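Extracellular solute-binding protein, family 1 (Bifidobacterium longum subsp. infantis ATCC 15697, PDB 3OMB) probably captures a sugar-type solute outside the cell and delivers it to an ABC transporter, and also carries a bound magnesium ion. Local coordinates at residues 163-168 and 221-226; 309-314 and 435-440; 382-387 and 413-418. All coordinates share one frame; numbering follows the deposited sequence.

Interaction 1 of 3, residues 163-168 and 221-226; sequences TGQHML and FTWYSP
The indole of W223 carries the side-chain amide of Q165 on one face: NE2 stands 3.4 Å above the plane, shifted toward the rim, nearest CD2 and CE3. Amide and indole planes are turned 68° apart, so the group is tilted against the ring and does not stack flat. The Y224 ring is met at its edge, near its plane, by the carbonyl of G164, with O 3.3 Å from CE1; W223 CB lies over one face of the same ring. The other end of the Q165 amide takes a bond from the chain: Y224 N donates to Q165 OE1 at 2.8 Å, nearly straight at 163° and in the carbonyl plane. A bend at chi2 (-66°) carries CD back toward the T222–S225 type II turn, in which Y224 is the third residue. G164 CA sits 4.0 Å from W223 CZ3, and a side chain at this glycine would collide with the indole. N240 holds both groups, its OD1 accepting from Q165 NE2 and its O from W223 NE1. Both ends of one buried amide are thus used, which fixes its rotation and joins the loop leading into strand 166-170 to the turn.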
ATOM      1  N   THR A 163       6.861  -0.777   6.675  1.00 15.75           N
ATOM      2  CA  THR A 163       6.311   0.132   5.669  1.00 15.09           C
ATOM      3  C   THR A 163       6.842  -0.142   4.280  1.00 15.04           C
ATOM      4  O   THR A 163       7.919  -0.661   4.135  1.00 14.19           O
ATOM      5  CB  THR A 163       6.527   1.621   6.024  1.00 15.02           C
ATOM      6  OG1 THR A 163       5.984   2.430   4.974  1.00 15.37           O
ATOM      7  CG2 THR A 163       8.015   1.965   6.204  1.00 13.78           C
ATOM      8  N   GLY A 164       6.072   0.223   3.262  1.00 15.71           N
ATOM      9  CA  GLY A 164       6.558   0.131   1.897  1.00 15.82           C
ATOM     10  C   GLY A 164       7.274   1.392   1.440  1.00 15.80           C
ATOM     11  O   GLY A 164       7.844   1.414   0.346  1.00 15.80           O
ATOM     12  N   GLN A 165       7.257   2.432   2.274  1.00 15.44           N
ATOM     13  CA  GLN A 165       7.856   3.731   1.929  1.00 15.48           C
ATOM     14  C   GLN A 165       9.251   3.859   2.501  1.00 15.37           C
ATOM     15  O   GLN A 165       9.452   3.637   3.695  1.00 16.44           O
ATOM     16  CB  GLN A 165       6.992   4.877   2.474  1.00 15.42           C
ATOM     17  CG  GLN A 165       5.482   4.599   2.394  1.00 15.80           C
ATOM     18  CD  GLN A 165       4.983   4.505   0.970  1.00 17.77           C
ATOM     19  OE1 GLN A 165       5.361   5.324   0.101  1.00 17.37           O
ATOM     20  NE2 GLN A 165       4.127   3.500   0.708  1.00 16.31           N
ATOM     21  N   HIS A 166      10.224   4.211   1.653  1.00 14.82           N
ATOM     22  CA  HIS A 166      11.601   4.406   2.082  1.00 13.95           C
ATOM     23  C   HIS A 166      12.218   5.543   1.306  1.00 14.19           C
ATOM     24  O   HIS A 166      11.684   5.941   0.272  1.00 13.88           O
ATOM     25  CB  HIS A 166      12.410   3.127   1.892  1.00 14.01           C
ATOM     26  CG  HIS A 166      11.656   1.908   2.307  1.00 15.05           C
ATOM     27  ND1 HIS A 166      10.912   1.166   1.417  1.00 16.34           N
ATOM     28  CD2 HIS A 166      11.427   1.375   3.529  1.00 15.70           C
ATOM     29  CE1 HIS A 166      10.303   0.187   2.065  1.00 17.86           C
ATOM     30  NE2 HIS A 166      10.604   0.287   3.348  1.00 17.93           N
HETATM   31  N   MSE A 167      13.301   6.094   1.846  1.00 14.13           N
HETATM   32  CA  MSE A 167      14.047   7.155   1.203  1.00 14.81           C
HETATM   33  C   MSE A 167      15.419   6.587   0.869  1.00 15.14           C
HETATM   34  O   MSE A 167      16.146   6.129   1.745  1.00 16.35           O
HETATM   35  CB  MSE A 167      14.184   8.334   2.175  1.00 15.02           C
HETATM   36  CG  MSE A 167      14.970   9.487   1.609  1.00 17.22           C
HETATM   37 SE   MSE A 167      14.899  10.974   2.824  0.75 19.46          SE
HETATM   38  CE  MSE A 167      15.558  12.365   1.648  1.00 20.33           C
ATOM     39  N   LEU A 168      15.769   6.605  -0.403  1.00 15.63           N
ATOM     40  CA  LEU A 168      16.972   5.943  -0.897  1.00 15.93           C
ATOM     41  C   LEU A 168      18.005   6.961  -1.324  1.00 16.66           C
ATOM     42  O   LEU A 168      17.667   7.997  -1.907  1.00 17.95           O
ATOM     43  CB  LEU A 168      16.618   5.074  -2.101  1.00 15.45           C
ATOM     44  CG  LEU A 168      15.466   4.105  -1.884  1.00 15.79           C
ATOM     45  CD1 LEU A 168      15.077   3.426  -3.207  1.00 14.92           C
ATOM     46  CD2 LEU A 168      15.823   3.066  -0.749  1.00 15.85           C
ATOM     47  N   PHE A 221      -2.615  11.281  -2.017  1.00 20.78           N
ATOM     48  CA  PHE A 221      -1.160  11.148  -1.956  1.00 19.52           C
ATOM     49  C   PHE A 221      -0.726   9.704  -2.265  1.00 19.13           C
ATOM     50  O   PHE A 221      -1.272   8.756  -1.717  1.00 18.91           O
ATOM     51  CB  PHE A 221      -0.614  11.661  -0.626  1.00 18.92           C
ATOM     52  CG  PHE A 221      -0.924  13.104  -0.385  1.00 18.10           C
ATOM     53  CD1 PHE A 221      -0.183  14.096  -1.031  1.00 18.25           C
ATOM     54  CD2 PHE A 221      -1.977  13.475   0.459  1.00 17.38           C
ATOM     55  CE1 PHE A 221      -0.467  15.460  -0.831  1.00 18.50           C
ATOM     56  CE2 PHE A 221      -2.293  14.839   0.664  1.00 17.24           C
ATOM     57  CZ  PHE A 221      -1.529  15.835   0.018  1.00 19.17           C
ATOM     58  N   THR A 222       0.245   9.564  -3.162  1.00 18.06           N
ATOM     59  CA  THR A 222       0.617   8.261  -3.710  1.00 17.92           C
ATOM     60  C   THR A 222       1.713   7.565  -2.889  1.00 17.37           C
ATOM     61  O   THR A 222       2.352   8.155  -2.000  1.00 16.99           O
ATOM     62  CB  THR A 222       1.220   8.413  -5.136  1.00 18.29           C
ATOM     63  OG1 THR A 222       2.458   9.142  -5.042  1.00 19.37           O
ATOM     64  CG2 THR A 222       0.296   9.168  -6.045  1.00 18.78           C
ATOM     65  N   TRP A 223       1.952   6.310  -3.238  1.00 17.22           N
ATOM     66  CA  TRP A 223       3.167   5.633  -2.816  1.00 16.87           C
ATOM     67  C   TRP A 223       4.324   6.517  -3.252  1.00 16.21           C
ATOM     68  O   TRP A 223       4.306   7.088  -4.347  1.00 15.26           O
ATOM     69  CB  TRP A 223       3.276   4.240  -3.450  1.00 16.54           C
ATOM     70  CG  TRP A 223       2.454   3.212  -2.745  1.00 18.57           C
ATOM     71  CD1 TRP A 223       1.098   3.257  -2.537  1.00 19.59           C
ATOM     72  CD2 TRP A 223       2.908   1.974  -2.159  1.00 19.32           C
ATOM     73  NE1 TRP A 223       0.695   2.135  -1.870  1.00 20.16           N
ATOM     74  CE2 TRP A 223       1.776   1.331  -1.625  1.00 19.65           C
ATOM     75  CE3 TRP A 223       4.159   1.353  -2.038  1.00 20.11           C
ATOM     76  CZ2 TRP A 223       1.847   0.092  -0.958  1.00 20.06           C
ATOM     77  CZ3 TRP A 223       4.233   0.120  -1.378  1.00 21.34           C
ATOM     78  CH2 TRP A 223       3.076  -0.490  -0.835  1.00 20.83           C
ATOM     79  N   TYR A 224       5.294   6.653  -2.358  1.00 15.97           N
ATOM     80  CA  TYR A 224       6.539   7.326  -2.650  1.00 16.92           C
ATOM     81  C   TYR A 224       6.301   8.823  -2.881  1.00 17.25           C
ATOM     82  O   TYR A 224       7.121   9.490  -3.518  1.00 18.60           O
ATOM     83  CB  TYR A 224       7.318   6.643  -3.805  1.00 16.15           C
ATOM     84  CG  TYR A 224       7.303   5.116  -3.766  1.00 18.68           C
ATOM     85  CD1 TYR A 224       7.638   4.414  -2.586  1.00 19.86           C
ATOM     86  CD2 TYR A 224       6.983   4.367  -4.906  1.00 20.53           C
ATOM     87  CE1 TYR A 224       7.615   3.021  -2.534  1.00 20.23           C
ATOM     88  CE2 TYR A 224       6.963   2.941  -4.866  1.00 22.22           C
ATOM     89  CZ  TYR A 224       7.289   2.299  -3.673  1.00 22.98           C
ATOM     90  OH  TYR A 224       7.279   0.933  -3.590  1.00 25.74           O
ATOM     91  N   SER A 225       5.193   9.346  -2.351  1.00 17.08           N
ATOM     92  CA  SER A 225       4.866  10.762  -2.486  1.00 17.28           C
ATOM     93  C   SER A 225       5.988  11.639  -1.963  1.00 17.17           C
ATOM     94  O   SER A 225       6.628  11.293  -0.946  1.00 16.35           O
ATOM     95  CB  SER A 225       3.590  11.089  -1.707  1.00 17.88           C
ATOM     96  OG  SER A 225       3.304  12.481  -1.761  1.00 19.89           O
ATOM     97  N   PRO A 226       6.233  12.784  -2.642  1.00 17.47           N
ATOM     98  CA  PRO A 226       7.165  13.767  -2.083  1.00 17.16           C
ATOM     99  C   PRO A 226       6.768  14.238  -0.680  1.00 18.03           C
ATOM    100  O   PRO A 226       7.646  14.639   0.099  1.00 17.77           O
ATOM    101  CB  PRO A 226       7.124  14.943  -3.085  1.00 17.32           C
ATOM    102  CG  PRO A 226       5.956  14.686  -3.987  1.00 16.96           C
ATOM    103  CD  PRO A 226       5.717  13.198  -3.968  1.00 17.69           C
TER

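Interaction 2 of 3, residues 309-314 and 435-440; sequences FGWSPS and DTHADE
W311 and S312 leave strand 305-310 and lead into helix 313-317 beside the first turn of helix 436-452, with S312 and E440 the nearest pair at 6.3 Å between CA atoms. The indole of W311 and the imidazole of H437 form an offset stack, the five-membered ring and the imidazole having centroids 4.3 Å apart and planes only 5° from parallel. H437 CE1 and NE2 both lie over one face of the indole, NE2 of H437 3.4 Å from W311 CZ2. CB of W311 already points toward the helix, and CG is anti to the backbone N (chi1 -178°). At the rim of the indole, NE1 makes a long, weak bond of 3.5 Å to H437 O, so one histidine meets the tryptophan with both its ring and its carbonyl.

The second half of the contact is polar. Each oxygen of the E440 carboxylate has its own serine: S312 OG donates to OE1 at 2.9 Å, approaching from above the carboxylate plane, and S314 OG gives OE2 a weak bond of 3.3 Å. OE1 also lies at the edge of the W311 ring, 4.0 Å from CD1, with the ring and carboxylate planes 77° apart. S312 is the N-cap of helix 313-317, and its OG also takes a bond from D315 N. D435 caps helix 436-452 in the same position, its OD1 accepting weakly from A438 N.

Y224 packs against W311 and Y160 against H437. The E440 carboxylate lies beside the N-terminal end of helix 313-317, whose dipole would probably stabilise its negative charge. S312 OG serves as acceptor to the cap and donor to the carboxylate, coupling the capping of one helix to a glutamate of helix 436-452.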
ATOM      1  N   PHE A 309      12.305   8.568  -3.162  1.00 17.05           N
ATOM      2  CA  PHE A 309      11.505   7.697  -2.294  1.00 17.43           C
ATOM      3  C   PHE A 309      11.126   6.478  -3.099  1.00 17.28           C
ATOM      4  O   PHE A 309      10.779   6.589  -4.280  1.00 17.27           O
ATOM      5  CB  PHE A 309      10.252   8.418  -1.759  1.00 16.95           C
ATOM      6  CG  PHE A 309      10.577   9.658  -0.976  1.00 18.08           C
ATOM      7  CD1 PHE A 309      11.137   9.563   0.297  1.00 18.54           C
ATOM      8  CD2 PHE A 309      10.357  10.916  -1.521  1.00 17.90           C
ATOM      9  CE1 PHE A 309      11.440  10.717   1.033  1.00 19.40           C
ATOM     10  CE2 PHE A 309      10.652  12.063  -0.802  1.00 19.17           C
ATOM     11  CZ  PHE A 309      11.210  11.967   0.473  1.00 19.24           C
ATOM     12  N   GLY A 310      11.213   5.309  -2.481  1.00 17.25           N
ATOM     13  CA  GLY A 310      10.906   4.086  -3.205  1.00 17.35           C
ATOM     14  C   GLY A 310      10.891   2.850  -2.343  1.00 17.76           C
ATOM     15  O   GLY A 310      10.951   2.941  -1.117  1.00 17.70           O
ATOM     16  N   TRP A 311      10.788   1.692  -2.994  1.00 18.55           N
ATOM     17  CA  TRP A 311      10.714   0.413  -2.276  1.00 19.53           C
ATOM     18  C   TRP A 311      12.081  -0.021  -1.748  1.00 19.59           C
ATOM     19  O   TRP A 311      12.246  -0.258  -0.541  1.00 20.75           O
ATOM     20  CB  TRP A 311      10.111  -0.662  -3.186  1.00 19.17           C
ATOM     21  CG  TRP A 311       9.920  -2.022  -2.561  1.00 20.60           C
ATOM     22  CD1 TRP A 311      10.779  -3.072  -2.622  1.00 22.00           C
ATOM     23  CD2 TRP A 311       8.780  -2.482  -1.808  1.00 20.82           C
ATOM     24  NE1 TRP A 311      10.252  -4.169  -1.960  1.00 22.98           N
ATOM     25  CE2 TRP A 311       9.027  -3.832  -1.454  1.00 22.11           C
ATOM     26  CE3 TRP A 311       7.578  -1.893  -1.419  1.00 20.10           C
ATOM     27  CZ2 TRP A 311       8.115  -4.603  -0.723  1.00 21.78           C
ATOM     28  CZ3 TRP A 311       6.656  -2.665  -0.698  1.00 22.26           C
ATOM     29  CH2 TRP A 311       6.943  -4.007  -0.342  1.00 21.28           C
ATOM     30  N   SER A 312      13.058  -0.107  -2.652  1.00 20.20           N
ATOM     31  CA  SER A 312      14.366  -0.698  -2.359  1.00 20.59           C
ATOM     32  C   SER A 312      15.384  -0.352  -3.450  1.00 20.94           C
ATOM     33  O   SER A 312      15.009  -0.091  -4.592  1.00 21.02           O
ATOM     34  CB  SER A 312      14.251  -2.224  -2.251  1.00 20.75           C
ATOM     35  OG  SER A 312      14.131  -2.813  -3.539  1.00 20.38           O
ATOM     36  N   PRO A 313      16.680  -0.359  -3.103  1.00 21.16           N
ATOM     37  CA  PRO A 313      17.711  -0.137  -4.113  1.00 21.12           C
ATOM     38  C   PRO A 313      17.504  -1.029  -5.331  1.00 22.00           C
ATOM     39  O   PRO A 313      17.613  -0.568  -6.450  1.00 21.59           O
ATOM     40  CB  PRO A 313      18.991  -0.529  -3.380  1.00 20.97           C
ATOM     41  CG  PRO A 313      18.702  -0.072  -1.956  1.00 21.30           C
ATOM     42  CD  PRO A 313      17.262  -0.547  -1.757  1.00 20.96           C
ATOM     43  N   SER A 314      17.205  -2.304  -5.118  1.00 23.30           N
ATOM     44  CA  SER A 314      17.027  -3.195  -6.236  1.00 24.65           C
ATOM     45  C   SER A 314      15.776  -2.864  -7.054  1.00 25.10           C
ATOM     46  O   SER A 314      15.821  -2.872  -8.272  1.00 25.12           O
ATOM     47  CB  SER A 314      16.954  -4.628  -5.751  1.00 25.30           C
ATOM     48  OG  SER A 314      16.441  -5.429  -6.787  1.00 27.02           O
ATOM     49  N   ASP A 435      12.120 -15.139  -1.322  1.00 29.00           N
ATOM     50  CA  ASP A 435      11.188 -14.086  -1.766  1.00 28.58           C
ATOM     51  C   ASP A 435      11.999 -12.790  -1.771  1.00 28.81           C
ATOM     52  O   ASP A 435      12.092 -12.111  -0.754  1.00 28.25           O
ATOM     53  CB  ASP A 435       9.960 -13.981  -0.842  1.00 28.23           C
ATOM     54  CG  ASP A 435       8.948 -12.864  -1.281  1.00 29.32           C
ATOM     55  OD1 ASP A 435       9.267 -12.054  -2.190  1.00 28.52           O
ATOM     56  OD2 ASP A 435       7.827 -12.781  -0.698  1.00 28.26           O
ATOM     57  N   THR A 436      12.618 -12.464  -2.902  1.00 28.99           N
ATOM     58  CA  THR A 436      13.543 -11.322  -2.959  1.00 29.50           C
ATOM     59  C   THR A 436      12.846 -10.000  -2.619  1.00 29.55           C
ATOM     60  O   THR A 436      13.457  -9.114  -2.010  1.00 29.43           O
ATOM     61  CB  THR A 436      14.189 -11.181  -4.335  1.00 30.28           C
ATOM     62  OG1 THR A 436      13.158 -10.942  -5.315  1.00 30.95           O
ATOM     63  CG2 THR A 436      14.978 -12.447  -4.686  1.00 30.25           C
ATOM     64  N   HIS A 437      11.579  -9.883  -3.024  1.00 28.05           N
ATOM     65  CA  HIS A 437      10.751  -8.716  -2.756  1.00 28.43           C
ATOM     66  C   HIS A 437      10.608  -8.517  -1.217  1.00 27.72           C
ATOM     67  O   HIS A 437      10.633  -7.393  -0.721  1.00 27.27           O
ATOM     68  CB  HIS A 437       9.400  -8.899  -3.476  1.00 28.79           C
ATOM     69  CG  HIS A 437       8.581  -7.644  -3.606  1.00 31.81           C
ATOM     70  ND1 HIS A 437       9.029  -6.517  -4.269  1.00 33.96           N
ATOM     71  CD2 HIS A 437       7.313  -7.361  -3.210  1.00 33.66           C
ATOM     72  CE1 HIS A 437       8.086  -5.588  -4.247  1.00 34.91           C
ATOM     73  NE2 HIS A 437       7.034  -6.073  -3.610  1.00 34.47           N
ATOM     74  N   ALA A 438      10.525  -9.621  -0.472  1.00 26.85           N
ATOM     75  CA  ALA A 438      10.447  -9.587   0.989  1.00 26.27           C
ATOM     76  C   ALA A 438      11.818  -9.344   1.615  1.00 26.14           C
ATOM     77  O   ALA A 438      11.955  -8.484   2.482  1.00 25.45           O
ATOM     78  CB  ALA A 438       9.853 -10.890   1.521  1.00 26.05           C
ATOM     79  N   ASP A 439      12.828 -10.104   1.179  1.00 26.44           N
ATOM     80  CA  ASP A 439      14.204  -9.915   1.652  1.00 27.20           C
ATOM     81  C   ASP A 439      14.730  -8.472   1.537  1.00 27.13           C
ATOM     82  O   ASP A 439      15.353  -7.973   2.470  1.00 27.16           O
ATOM     83  CB  ASP A 439      15.160 -10.883   0.964  1.00 27.60           C
ATOM     84  CG  ASP A 439      14.882 -12.342   1.326  1.00 29.68           C
ATOM     85  OD1 ASP A 439      14.020 -12.628   2.208  1.00 29.35           O
ATOM     86  OD2 ASP A 439      15.532 -13.212   0.706  1.00 33.37           O
ATOM     87  N   GLU A 440      14.482  -7.807   0.408  1.00 27.23           N
ATOM     88  CA  GLU A 440      14.910  -6.419   0.230  1.00 27.64           C
ATOM     89  C   GLU A 440      14.131  -5.495   1.164  1.00 27.22           C
ATOM     90  O   GLU A 440      14.662  -4.487   1.643  1.00 26.60           O
ATOM     91  CB  GLU A 440      14.649  -5.931  -1.184  1.00 28.05           C
ATOM     92  CG  GLU A 440      15.377  -6.649  -2.285  1.00 30.52           C
ATOM     93  CD  GLU A 440      14.620  -6.505  -3.597  1.00 32.76           C
ATOM     94  OE1 GLU A 440      13.707  -5.643  -3.667  1.00 31.99           O
ATOM     95  OE2 GLU A 440      14.932  -7.253  -4.553  1.00 35.71           O
TER

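Interaction 3 of 3, residues 382-387 and 413-418; sequences QFLGSF and NQYPGL
Y415 reaches the last turn of helix 376-384 with its hydroxyl, which donates to F383 O at 2.9 Å in the carbonyl plane; the carbonyl lies at the edge of the ring. With CG anti to the backbone N (chi1 -168°), the far end of the side chain comes to the helix end, where OH also touches L384 CD2. The tightest packing is between glycines, G385 and G417 having CA atoms 4.3 Å apart. Here L418 N donates to Q382 O at a short 2.6 Å, and G417 CA lies 3.4 Å from the same oxygen. G385, with positive phi, brings its CA to P416 O, and P416 CG covers it; a side chain on either glycine would clash. Replacing Y415 with a phenylalanine would probably leave F383 O without this hydroxyl donor and the ring less firmly held. Just past G385 the direct contact thins out at S386, where a water donates to P416 O at 2.8 Å and lies 2.5 Å from S386 OG. W60 adds a second bond to that serine, through its backbone N. Q382 NE2 turns elsewhere, to V423 O. The positive-phi glycine just past a helix is a common C-terminal stop, here packed against the loop that follows helix 403-411.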
ATOM      1  N   GLN A 382      -1.290 -19.534  -3.192  1.00 19.36           N
ATOM      2  CA  GLN A 382      -1.837 -18.329  -3.772  1.00 19.61           C
ATOM      3  C   GLN A 382      -0.733 -17.277  -3.907  1.00 20.07           C
ATOM      4  O   GLN A 382      -0.620 -16.592  -4.926  1.00 20.14           O
ATOM      5  CB  GLN A 382      -2.919 -17.753  -2.873  1.00 19.82           C
ATOM      6  CG  GLN A 382      -4.284 -18.398  -2.943  1.00 18.96           C
ATOM      7  CD  GLN A 382      -5.249 -17.632  -2.087  1.00 19.75           C
ATOM      8  OE1 GLN A 382      -5.736 -16.555  -2.474  1.00 22.54           O
ATOM      9  NE2 GLN A 382      -5.524 -18.154  -0.905  1.00 18.81           N
ATOM     10  N   PHE A 383       0.076 -17.141  -2.871  1.00 20.41           N
ATOM     11  CA  PHE A 383       1.078 -16.083  -2.857  1.00 21.27           C
ATOM     12  C   PHE A 383       2.196 -16.320  -3.879  1.00 21.30           C
ATOM     13  O   PHE A 383       2.530 -15.435  -4.673  1.00 20.45           O
ATOM     14  CB  PHE A 383       1.665 -15.951  -1.459  1.00 22.14           C
ATOM     15  CG  PHE A 383       2.497 -14.715  -1.263  1.00 23.89           C
ATOM     16  CD1 PHE A 383       2.038 -13.477  -1.705  1.00 25.99           C
ATOM     17  CD2 PHE A 383       3.720 -14.790  -0.611  1.00 24.44           C
ATOM     18  CE1 PHE A 383       2.800 -12.300  -1.511  1.00 27.25           C
ATOM     19  CE2 PHE A 383       4.490 -13.637  -0.415  1.00 26.86           C
ATOM     20  CZ  PHE A 383       4.028 -12.387  -0.875  1.00 27.28           C
ATOM     21  N   LEU A 384       2.750 -17.528  -3.872  1.00 21.52           N
ATOM     22  CA  LEU A 384       3.981 -17.801  -4.603  1.00 21.85           C
ATOM     23  C   LEU A 384       3.868 -18.900  -5.668  1.00 22.35           C
ATOM     24  O   LEU A 384       4.887 -19.317  -6.254  1.00 23.19           O
ATOM     25  CB  LEU A 384       5.126 -18.077  -3.609  1.00 22.21           C
ATOM     26  CG  LEU A 384       5.659 -16.842  -2.851  1.00 22.85           C
ATOM     27  CD1 LEU A 384       6.407 -17.228  -1.582  1.00 23.15           C
ATOM     28  CD2 LEU A 384       6.554 -15.959  -3.761  1.00 22.99           C
ATOM     29  N   GLY A 385       2.642 -19.339  -5.945  1.00 21.98           N
ATOM     30  CA  GLY A 385       2.389 -20.370  -6.946  1.00 23.01           C
ATOM     31  C   GLY A 385       2.356 -21.798  -6.413  1.00 23.66           C
ATOM     32  O   GLY A 385       2.701 -22.061  -5.249  1.00 23.82           O
ATOM     33  N   SER A 386       1.942 -22.721  -7.268  1.00 23.93           N
ATOM     34  CA  SER A 386       1.865 -24.131  -6.902  1.00 24.79           C
ATOM     35  C   SER A 386       3.202 -24.728  -6.442  1.00 25.57           C
ATOM     36  O   SER A 386       4.249 -24.382  -6.990  1.00 25.65           O
ATOM     37  CB  SER A 386       1.368 -24.935  -8.102  1.00 24.51           C
ATOM     38  OG  SER A 386       0.084 -24.495  -8.505  1.00 24.96           O
ATOM     39  N   PHE A 387       3.154 -25.647  -5.474  1.00 26.16           N
ATOM     40  CA  PHE A 387       4.331 -26.414  -5.061  1.00 27.16           C
ATOM     41  C   PHE A 387       4.890 -27.195  -6.245  1.00 28.53           C
ATOM     42  O   PHE A 387       4.130 -27.750  -7.024  1.00 28.11           O
ATOM     43  CB  PHE A 387       4.005 -27.397  -3.934  1.00 27.03           C
ATOM     44  CG  PHE A 387       3.539 -26.742  -2.678  1.00 26.85           C
ATOM     45  CD1 PHE A 387       4.096 -25.546  -2.255  1.00 26.06           C
ATOM     46  CD2 PHE A 387       2.540 -27.322  -1.913  1.00 27.18           C
ATOM     47  CE1 PHE A 387       3.661 -24.932  -1.091  1.00 26.30           C
ATOM     48  CE2 PHE A 387       2.104 -26.719  -0.754  1.00 26.17           C
ATOM     49  CZ  PHE A 387       2.664 -25.517  -0.342  1.00 27.12           C
ATOM     50  N   ASN A 413       4.208 -13.260 -18.467  1.00 38.07           N
ATOM     51  CA  ASN A 413       2.822 -13.068 -18.002  1.00 36.12           C
ATOM     52  C   ASN A 413       2.173 -14.370 -17.509  1.00 34.71           C
ATOM     53  O   ASN A 413       0.977 -14.619 -17.710  1.00 33.64           O
ATOM     54  CB  ASN A 413       1.961 -12.370 -19.072  1.00 36.62           C
ATOM     55  CG  ASN A 413       2.388 -10.934 -19.310  1.00 36.91           C
ATOM     56  OD1 ASN A 413       2.619 -10.181 -18.369  1.00 35.94           O
ATOM     57  ND2 ASN A 413       2.512 -10.554 -20.578  1.00 38.18           N
ATOM     58  N   GLN A 414       2.982 -15.194 -16.848  1.00 33.22           N
ATOM     59  CA  GLN A 414       2.521 -16.458 -16.306  1.00 32.36           C
ATOM     60  C   GLN A 414       2.869 -16.613 -14.832  1.00 30.74           C
ATOM     61  O   GLN A 414       3.299 -17.678 -14.398  1.00 30.14           O
ATOM     62  CB  GLN A 414       3.099 -17.616 -17.120  1.00 33.27           C
ATOM     63  CG  GLN A 414       2.505 -17.702 -18.521  1.00 35.96           C
ATOM     64  CD  GLN A 414       2.889 -18.982 -19.247  1.00 38.85           C
ATOM     65  OE1 GLN A 414       3.840 -19.674 -18.870  1.00 38.67           O
ATOM     66  NE2 GLN A 414       2.142 -19.302 -20.304  1.00 40.33           N
ATOM     67  N   TYR A 415       2.675 -15.545 -14.059  1.00 29.07           N
ATOM     68  CA  TYR A 415       2.890 -15.628 -12.628  1.00 27.73           C
ATOM     69  C   TYR A 415       1.959 -16.722 -12.072  1.00 26.84           C
ATOM     70  O   TYR A 415       0.772 -16.730 -12.400  1.00 26.62           O
ATOM     71  CB  TYR A 415       2.663 -14.274 -11.941  1.00 27.19           C
ATOM     72  CG  TYR A 415       3.160 -14.306 -10.522  1.00 28.08           C
ATOM     73  CD1 TYR A 415       4.505 -14.015 -10.226  1.00 28.57           C
ATOM     74  CD2 TYR A 415       2.302 -14.676  -9.468  1.00 25.28           C
ATOM     75  CE1 TYR A 415       4.975 -14.069  -8.910  1.00 28.25           C
ATOM     76  CE2 TYR A 415       2.762 -14.745  -8.168  1.00 25.53           C
ATOM     77  CZ  TYR A 415       4.094 -14.440  -7.890  1.00 27.47           C
ATOM     78  OH  TYR A 415       4.554 -14.512  -6.594  1.00 27.57           O
ATOM     79  N   PRO A 416       2.501 -17.673 -11.276  1.00 25.97           N
ATOM     80  CA  PRO A 416       1.736 -18.902 -10.995  1.00 25.62           C
ATOM     81  C   PRO A 416       0.726 -18.777  -9.841  1.00 25.16           C
ATOM     82  O   PRO A 416       0.116 -19.780  -9.431  1.00 25.58           O
ATOM     83  CB  PRO A 416       2.830 -19.927 -10.674  1.00 25.50           C
ATOM     84  CG  PRO A 416       3.935 -19.126 -10.103  1.00 25.77           C
ATOM     85  CD  PRO A 416       3.876 -17.753 -10.751  1.00 25.84           C
ATOM     86  N   GLY A 417       0.555 -17.571  -9.314  1.00 24.05           N
ATOM     87  CA  GLY A 417      -0.405 -17.351  -8.244  1.00 24.01           C
ATOM     88  C   GLY A 417      -1.042 -15.982  -8.282  1.00 23.91           C
ATOM     89  O   GLY A 417      -1.006 -15.301  -9.308  1.00 23.94           O
ATOM     90  N   LEU A 418      -1.633 -15.588  -7.157  1.00 23.75           N
ATOM     91  CA  LEU A 418      -2.283 -14.289  -7.014  1.00 23.84           C
ATOM     92  C   LEU A 418      -1.378 -13.210  -6.417  1.00 23.93           C
ATOM     93  O   LEU A 418      -1.737 -12.024  -6.412  1.00 23.89           O
ATOM     94  CB  LEU A 418      -3.537 -14.432  -6.156  1.00 23.40           C
ATOM     95  CG  LEU A 418      -4.650 -15.265  -6.789  1.00 23.54           C
ATOM     96  CD1 LEU A 418      -5.797 -15.416  -5.821  1.00 22.85           C
ATOM     97  CD2 LEU A 418      -5.138 -14.648  -8.106  1.00 22.01           C
TER
HETATM   98  O   HOH W   1       0.623 -22.450  -9.915  1.00 22.60           O

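In the fold
From the N terminus, interaction 1 comes first, closing a loop of 52 residues between strand 166-170 and the turn before strand 248-251. Interaction 2 opens only afterwards, and its 120-residue loop runs from the end of strand 305-310 to helix 436-452. Interaction 3 falls wholly within that span, joining the end of helix 376-384 to the loop after helix 403-411. Interactions 1 and 2 meet on one sheet, where strands 166-170 and 305-310 are neighbours and H166 O probably accepts a bond from G310 N. Interactions 2 and 3 touch where D435 meets F383, but interactions 1 and 3 remain about 12 Å apart at their nearest atoms.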